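Side-chain contacts in amphiphysin (Drosophila melanogaster, PDB 1URU), which forms a crescent-shaped, dimeric coiled-coil BAR domain that probably senses or promotes membrane curvature during endocytosis: residues A72-K75 and T76-S80; G100-E103 and S104-D108; L142-Y145 and D146-H150. All coordinates share one frame; numbering follows the deposited sequence.

Contact 1: residues A72-K75 and T76-S80; sequences AASK and TLMDS
K75 and D79, one helical turn apart on helix 35-84, form a salt bridge. K75 NZ lies 3.3 Å from D79 OD2, and the hydrogen bond within this pair is weak. The lysine starts with CG anti to its backbone N (chi1 -158°). Bends further along the chain then carry its end over to the carboxylate. K75 CD and CE also lie beside the carboxylate. The two side chains cross at a slant, so the carboxylate meets the outer part of the lysine chain and not the ammonium group alone.

Backbone hydrogen bonds run underneath. T76 N donates to A72 O at 3.2 Å, and this bond is nearly straight (169°). L77 N to A73 O (3.1 Å) and D79 N to K75 O (2.9 Å) are more bent. All three are regular i to i+4 helix bonds.

The third kind of contact is that of T76 with the preceding turn. Its OG1 stands between the backbone N and the carbonyl carbon (chi1 66°), and this position brings T76 OG1 to 3.3 Å from A73 O. The methyl carbon T76 CG2 lies 3.4 Å from A72 O. The hydroxyl has its strongest partner across the dimer: it hydrogen-bonds E59 of the second subunit.

Helix 35-84 here lies at the dimer contact of the BAR coiled coil. A73, S74 and L77 pack on N62, Y63 and F60 of the second subunit. The selenomethionine M78 rests on T99 of helix 92-156.

The chemistry is divided by side. A salt bridge with a weak hydrogen bond lies on the more open face, while small and apolar groups fill the buried ones. The bridge is therefore likely to add only modestly to a helix already held by its backbone and its neighbours.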
loop_
_atom_site.group_PDB
_atom_site.type_symbol
_atom_site.label_atom_id
_atom_site.label_comp_id
_atom_site.label_asym_id
_atom_site.label_seq_id
_atom_site.Cartn_x
_atom_site.Cartn_y
_atom_site.Cartn_z
ATOM N N ALA A 72 2.680 5.033 -5.375
ATOM C CA ALA A 72 4.008 5.085 -5.963
ATOM C C ALA A 72 4.364 3.794 -6.658
ATOM O O ALA A 72 4.918 3.840 -7.732
ATOM C CB ALA A 72 5.057 5.393 -4.914
ATOM N N ALA A 73 4.059 2.652 -6.050
ATOM C CA ALA A 73 4.464 1.371 -6.608
ATOM C C ALA A 73 3.587 0.990 -7.784
ATOM O O ALA A 73 4.072 0.382 -8.719
ATOM C CB ALA A 73 4.423 0.277 -5.549
ATOM N N SER A 74 2.313 1.375 -7.757
ATOM C CA SER A 74 1.384 1.075 -8.838
ATOM C C SER A 74 1.783 1.842 -10.099
ATOM O O SER A 74 1.531 1.398 -11.230
ATOM C CB SER A 74 -0.036 1.459 -8.414
ATOM O OG SER A 74 -0.975 1.238 -9.454
ATOM N N LYS A 75 2.429 2.988 -9.873
ATOM C CA LYS A 75 2.821 3.939 -10.895
ATOM C C LYS A 75 4.057 3.405 -11.598
ATOM O O LYS A 75 4.071 3.294 -12.823
ATOM C CB LYS A 75 3.110 5.300 -10.233
ATOM C CG LYS A 75 3.037 6.555 -11.143
ATOM C CD LYS A 75 4.233 6.666 -12.074
ATOM C CE LYS A 75 4.646 8.101 -12.355
ATOM N NZ LYS A 75 6.155 8.200 -12.477
ATOM N N THR A 76 5.092 3.060 -10.837
ATOM C CA THR A 76 6.303 2.512 -11.449
ATOM C C THR A 76 6.031 1.157 -12.109
ATOM O O THR A 76 6.747 0.790 -13.039
ATOM C CB THR A 76 7.461 2.333 -10.449
ATOM O OG1 THR A 76 7.114 1.332 -9.486
ATOM C CG2 THR A 76 7.724 3.591 -9.638
ATOM N N LEU A 77 5.015 0.421 -11.636
ATOM C CA LEU A 77 4.662 -0.878 -12.230
ATOM C C LEU A 77 3.911 -0.660 -13.503
ATOM O O LEU A 77 4.101 -1.380 -14.456
ATOM C CB LEU A 77 3.810 -1.758 -11.292
ATOM C CG LEU A 77 3.198 -3.041 -11.879
ATOM C CD1 LEU A 77 4.285 -3.971 -12.341
ATOM C CD2 LEU A 77 2.306 -3.759 -10.890
HETATM N N MSE A 78 3.022 0.317 -13.514
HETATM C CA MSE A 78 2.225 0.589 -14.713
HETATM C C MSE A 78 3.103 1.211 -15.792
HETATM O O MSE A 78 2.879 1.011 -16.967
HETATM C CB MSE A 78 1.025 1.465 -14.364
HETATM C CG MSE A 78 -0.011 0.699 -13.566
HETATM SE SE MSE A 78 -0.728 -0.925 -14.529
HETATM C CE MSE A 78 -1.420 0.016 -16.041
ATOM N N ASP A 79 4.143 1.914 -15.363
ATOM C CA ASP A 79 5.091 2.525 -16.266
ATOM C C ASP A 79 5.855 1.423 -16.949
ATOM O O ASP A 79 6.320 1.603 -18.058
ATOM C CB ASP A 79 6.091 3.418 -15.501
ATOM C CG ASP A 79 5.509 4.763 -15.081
ATOM O OD1 ASP A 79 4.327 5.066 -15.394
ATOM O OD2 ASP A 79 6.196 5.574 -14.416
ATOM N N SER A 80 6.018 0.302 -16.256
ATOM C CA SER A 80 6.624 -0.900 -16.830
ATOM C C SER A 80 5.730 -1.602 -17.808
ATOM O O SER A 80 6.198 -2.027 -18.845
ATOM C CB SER A 80 6.952 -1.909 -15.760
ATOM O OG SER A 80 8.281 -1.736 -15.403
#

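Contact 2: residues G100-E103 and S104-D108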
loop_
_atom_site.group_PDB
_atom_site.type_symbol
_atom_site.label_atom_id
_atom_site.label_comp_id
_atom_site.label_asym_id
_atom_site.label_seq_id
_atom_site.Cartn_x
_atom_site.Cartn_y
_atom_site.Cartn_z
ATOM N N GLY A 100 -2.985 6.427 -17.219
ATOM C CA GLY A 100 -2.983 7.795 -16.727
ATOM C C GLY A 100 -4.227 8.068 -15.885
ATOM O O GLY A 100 -4.141 8.690 -14.825
ATOM N N ALA A 101 -5.374 7.573 -16.335
ATOM C CA ALA A 101 -6.612 7.683 -15.583
ATOM C C ALA A 101 -6.453 7.164 -14.146
ATOM O O ALA A 101 -6.988 7.756 -13.196
ATOM C CB ALA A 101 -7.726 6.917 -16.305
ATOM N N SER A 102 -5.720 6.055 -14.013
ATOM C CA SER A 102 -5.425 5.430 -12.729
ATOM C C SER A 102 -4.540 6.289 -11.832
ATOM O O SER A 102 -4.772 6.382 -10.630
ATOM C CB SER A 102 -4.745 4.084 -12.959
ATOM O OG SER A 102 -4.549 3.411 -11.732
ATOM N N GLU A 103 -3.518 6.910 -12.409
ATOM C CA GLU A 103 -2.630 7.776 -11.640
ATOM C C GLU A 103 -3.419 8.848 -10.910
ATOM O O GLU A 103 -3.081 9.211 -9.791
ATOM C CB GLU A 103 -1.573 8.440 -12.539
ATOM C CG GLU A 103 -0.383 7.545 -12.880
ATOM C CD GLU A 103 0.734 8.287 -13.613
ATOM O OE1 GLU A 103 1.121 9.394 -13.180
ATOM O OE2 GLU A 103 1.236 7.765 -14.632
ATOM N N SER A 104 -4.462 9.350 -11.562
ATOM C CA SER A 104 -5.287 10.429 -11.041
ATOM C C SER A 104 -6.249 9.988 -9.971
ATOM O O SER A 104 -6.456 10.710 -9.022
ATOM C CB SER A 104 -6.075 11.060 -12.174
ATOM O OG SER A 104 -5.179 11.722 -13.043
ATOM N N LEU A 105 -6.858 8.812 -10.126
ATOM C CA LEU A 105 -7.737 8.283 -9.084
ATOM C C LEU A 105 -6.930 8.061 -7.815
ATOM O O LEU A 105 -7.383 8.390 -6.720
ATOM C CB LEU A 105 -8.364 6.968 -9.488
ATOM C CG LEU A 105 -9.332 7.026 -10.654
ATOM C CD1 LEU A 105 -9.694 5.616 -11.084
ATOM C CD2 LEU A 105 -10.580 7.786 -10.288
ATOM N N TRP A 106 -5.742 7.489 -7.972
ATOM C CA TRP A 106 -4.883 7.249 -6.834
ATOM C C TRP A 106 -4.549 8.578 -6.167
ATOM O O TRP A 106 -4.401 8.642 -4.950
ATOM C CB TRP A 106 -3.585 6.548 -7.245
ATOM C CG TRP A 106 -3.607 5.013 -7.230
ATOM C CD1 TRP A 106 -3.796 4.177 -8.307
ATOM C CD2 TRP A 106 -3.406 4.156 -6.096
ATOM N NE1 TRP A 106 -3.715 2.867 -7.907
ATOM C CE2 TRP A 106 -3.479 2.819 -6.559
ATOM C CE3 TRP A 106 -3.160 4.379 -4.733
ATOM C CZ2 TRP A 106 -3.311 1.711 -5.709
ATOM C CZ3 TRP A 106 -2.995 3.271 -3.885
ATOM C CH2 TRP A 106 -3.070 1.958 -4.380
ATOM N N ALA A 107 -4.442 9.647 -6.947
ATOM C CA ALA A 107 -4.148 10.949 -6.363
ATOM C C ALA A 107 -5.350 11.652 -5.685
ATOM O O ALA A 107 -5.131 12.344 -4.694
ATOM C CB ALA A 107 -3.513 11.842 -7.380
ATOM N N ASP A 108 -6.585 11.504 -6.202
ATOM C CA ASP A 108 -7.770 12.008 -5.487
ATOM C C ASP A 108 -7.776 11.288 -4.137
ATOM O O ASP A 108 -7.753 11.933 -3.089
ATOM C CB ASP A 108 -9.134 11.743 -6.178
ATOM C CG ASP A 108 -9.145 12.077 -7.660
ATOM O OD1 ASP A 108 -8.306 12.899 -8.078
ATOM O OD2 ASP A 108 -9.967 11.564 -8.490
#
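W106 leans back along helix 92-156 onto S102, one turn earlier. W106 CB lies 3.6 Å from S102 O and is almost as near to E103 O. W106 CG is next, still beside the serine carbonyl, 3.8 Å from S102 O. The ring then turns its five-membered part toward S102. W106 CD1 makes the nearest approach of the side chain, 3.3 Å from S102 O. That oxygen sits at the edge of the indole, near its plane, and not over a face. W106 CD1 also meets the serine hydroxyl, with S102 OG at 3.6 Å. W106 NE1 is a little further away, 4.0 Å from S102 OG, and S74 of helix 35-84 also packs beside NE1. S102 puts OG anti to its own backbone N (chi1 -175°), and this brings the hydroxyl to the CD1 side of the ring.

The six-membered part of the indole carries on away from S102, toward the other helices. This helix belongs to the long three-helix coiled coil of the BAR domain, and W106 lies where all three helices meet. The ring packs on A70 and Q71 of helix 35-84 and stands edge-to-face with F218 of helix 172-239.

W106 and L105 make good i to i+4 backbone bonds. W106 N donates to S102 O at 3.0 Å, in a nearly straight bond (171°). S102 O is thus gripped by the amide of the same residue whose ring edge lies beside it. L105 N binds A101 O at 3.2 Å, and L105 CG lies 3.5 Å from A101 O. L105 and A101 both reach I225 of helix 172-239. On a more open side, S104 N makes weak bonds to G100 O and A101 O, and A107 N binds E103 O weakly.

Contact 3: residues L142-Y145 and D146-H150; sequences LIDY and DGQRH
D144 sends CG anti to its backbone N (chi1 -177°), while Q148 holds CG anti to its carbonyl carbon (chi1 -72°) and runs extended beyond it. These settings carry the Q148 amide back over the turn to the D144 carboxylate. Q148 NE2 lies 3.4 Å from D144 OD1 and 3.5 Å from D144 OD2. The two flat groups are turned 58° apart. Q148 CG also rests 3.4 Å from D144 O. Replacing Q148 by an alanine is likely to leave the D144 carboxylate without its amide neighbour and to remove the packing on L175 of helix 172-239.

Y145 and R149 run side by side. Y145 CE1 touches R149 CG, on the aliphatic start of the arginine, at 3.8 Å. L142 CD1 lies 3.8 Å from D146 OD2.

The bond from D146 N to L142 O is 3.0 Å long and straight. Y145 O accepts from R149 N and, weakly, from Q148 N.

These i to i+4 pairs lie on helix 92-156 of the three-helix BAR coiled coil. L142 leans on Y182 of helix 172-239, and Y145 on A178 and R179. Charged ends lie on the open surface. Long polar approaches and a ring on an aliphatic stem are consistent with modest, adaptable contacts.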
loop_
_atom_site.group_PDB
_atom_site.type_symbol
_atom_site.label_atom_id
_atom_site.label_comp_id
_atom_site.label_asym_id
_atom_site.label_seq_id
_atom_site.Cartn_x
_atom_site.Cartn_y
_atom_site.Cartn_z
ATOM N N LEU A 142 -8.402 21.792 43.658
ATOM C CA LEU A 142 -9.161 21.081 44.679
ATOM C C LEU A 142 -8.279 20.742 45.889
ATOM O O LEU A 142 -8.656 21.054 47.008
ATOM C CB LEU A 142 -9.822 19.812 44.108
ATOM C CG LEU A 142 -10.602 18.855 45.043
ATOM C CD1 LEU A 142 -11.654 19.567 45.840
ATOM C CD2 LEU A 142 -11.263 17.717 44.284
ATOM N N ILE A 143 -7.105 20.132 45.692
ATOM C CA ILE A 143 -6.216 19.828 46.844
ATOM C C ILE A 143 -5.594 21.080 47.515
ATOM O O ILE A 143 -5.060 20.983 48.621
ATOM C CB ILE A 143 -5.073 18.828 46.484
ATOM C CG1 ILE A 143 -3.940 19.572 45.741
ATOM C CG2 ILE A 143 -5.643 17.572 45.767
ATOM C CD1 ILE A 143 -2.931 18.688 45.036
ATOM N N ASP A 144 -5.631 22.227 46.834
ATOM C CA ASP A 144 -5.192 23.497 47.403
ATOM C C ASP A 144 -6.303 24.034 48.311
ATOM O O ASP A 144 -6.028 24.572 49.384
ATOM C CB ASP A 144 -4.862 24.487 46.273
ATOM C CG ASP A 144 -4.319 25.837 46.779
ATOM O OD1 ASP A 144 -4.838 26.885 46.325
ATOM O OD2 ASP A 144 -3.375 25.957 47.604
ATOM N N TYR A 145 -7.551 23.856 47.875
ATOM C CA TYR A 145 -8.738 24.360 48.576
ATOM C C TYR A 145 -9.021 23.547 49.824
ATOM O O TYR A 145 -9.283 24.129 50.871
ATOM C CB TYR A 145 -9.943 24.364 47.625
ATOM C CG TYR A 145 -11.346 24.400 48.227
ATOM C CD1 TYR A 145 -11.655 25.164 49.351
ATOM C CD2 TYR A 145 -12.388 23.689 47.618
ATOM C CE1 TYR A 145 -12.968 25.187 49.874
ATOM C CE2 TYR A 145 -13.692 23.707 48.120
ATOM C CZ TYR A 145 -13.982 24.456 49.245
ATOM O OH TYR A 145 -15.283 24.470 49.719
ATOM N N ASP A 146 -8.976 22.218 49.714
ATOM C CA ASP A 146 -9.087 21.326 50.876
ATOM C C ASP A 146 -7.858 21.524 51.779
ATOM O O ASP A 146 -7.957 21.422 52.998
ATOM C CB ASP A 146 -9.229 19.836 50.460
ATOM C CG ASP A 146 -10.703 19.391 50.253
ATOM O OD1 ASP A 146 -11.610 19.880 50.970
ATOM O OD2 ASP A 146 -11.050 18.536 49.404
ATOM N N GLY A 147 -6.711 21.839 51.175
ATOM C CA GLY A 147 -5.484 22.077 51.918
ATOM C C GLY A 147 -5.523 23.353 52.744
ATOM O O GLY A 147 -4.669 23.546 53.610
ATOM N N GLN A 148 -6.497 24.227 52.462
ATOM C CA GLN A 148 -6.716 25.470 53.213
ATOM C C GLN A 148 -7.937 25.412 54.129
ATOM O O GLN A 148 -8.022 26.204 55.064
ATOM C CB GLN A 148 -6.858 26.650 52.258
ATOM C CG GLN A 148 -5.559 27.033 51.617
ATOM C CD GLN A 148 -5.689 28.255 50.754
ATOM O OE1 GLN A 148 -5.991 29.337 51.254
ATOM N NE2 GLN A 148 -5.459 28.098 49.456
ATOM N N ARG A 149 -8.874 24.501 53.843
ATOM C CA ARG A 149 -10.002 24.204 54.734
ATOM C C ARG A 149 -9.465 23.585 56.017
ATOM O O ARG A 149 -9.791 24.030 57.108
ATOM C CB ARG A 149 -10.997 23.228 54.091
ATOM C CG ARG A 149 -12.167 23.894 53.363
ATOM C CD ARG A 149 -13.555 23.683 54.007
ATOM N NE ARG A 149 -14.300 24.947 54.173
ATOM C CZ ARG A 149 -15.249 25.180 55.098
ATOM N NH1 ARG A 149 -15.623 24.240 55.972
ATOM N NH2 ARG A 149 -15.836 26.376 55.143
ATOM N N HIS A 150 -8.662 22.535 55.859
ATOM C CA HIS A 150 -7.846 21.961 56.942
ATOM C C HIS A 150 -7.015 23.065 57.646
ATOM O O HIS A 150 -7.250 23.348 58.825
ATOM C CB HIS A 150 -6.984 20.792 56.375
ATOM C CG HIS A 150 -5.734 20.476 57.152
ATOM N ND1 HIS A 150 -5.610 20.678 58.512
ATOM C CD2 HIS A 150 -4.555 19.942 56.745
ATOM C CE1 HIS A 150 -4.402 20.309 58.905
ATOM N NE2 HIS A 150 -3.742 19.857 57.852
#

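Contacts 1, 2 and 3 follow one another along the chain. Contact 1 lies on helix 35-84; contacts 2 and 3 share helix 92-156. Contacts 1 and 2 have centres about 12 Å apart and touch. S74 of contact 1 meets the W106 ring, and K75 packs on E103. D79 and E103 bring like charges close; K75, bridged to D79, may partly offset this. Contact 3 is on the opposite side of the chain's centre, about 63 Å from contact 2 and about 67 Å from contact 1, centre to centre. Helix 92-156 thus runs from the region beside contact 1, which meets the second subunit, to an arm where contact 3 touches no other subunit, as suits an elongated BAR dimer.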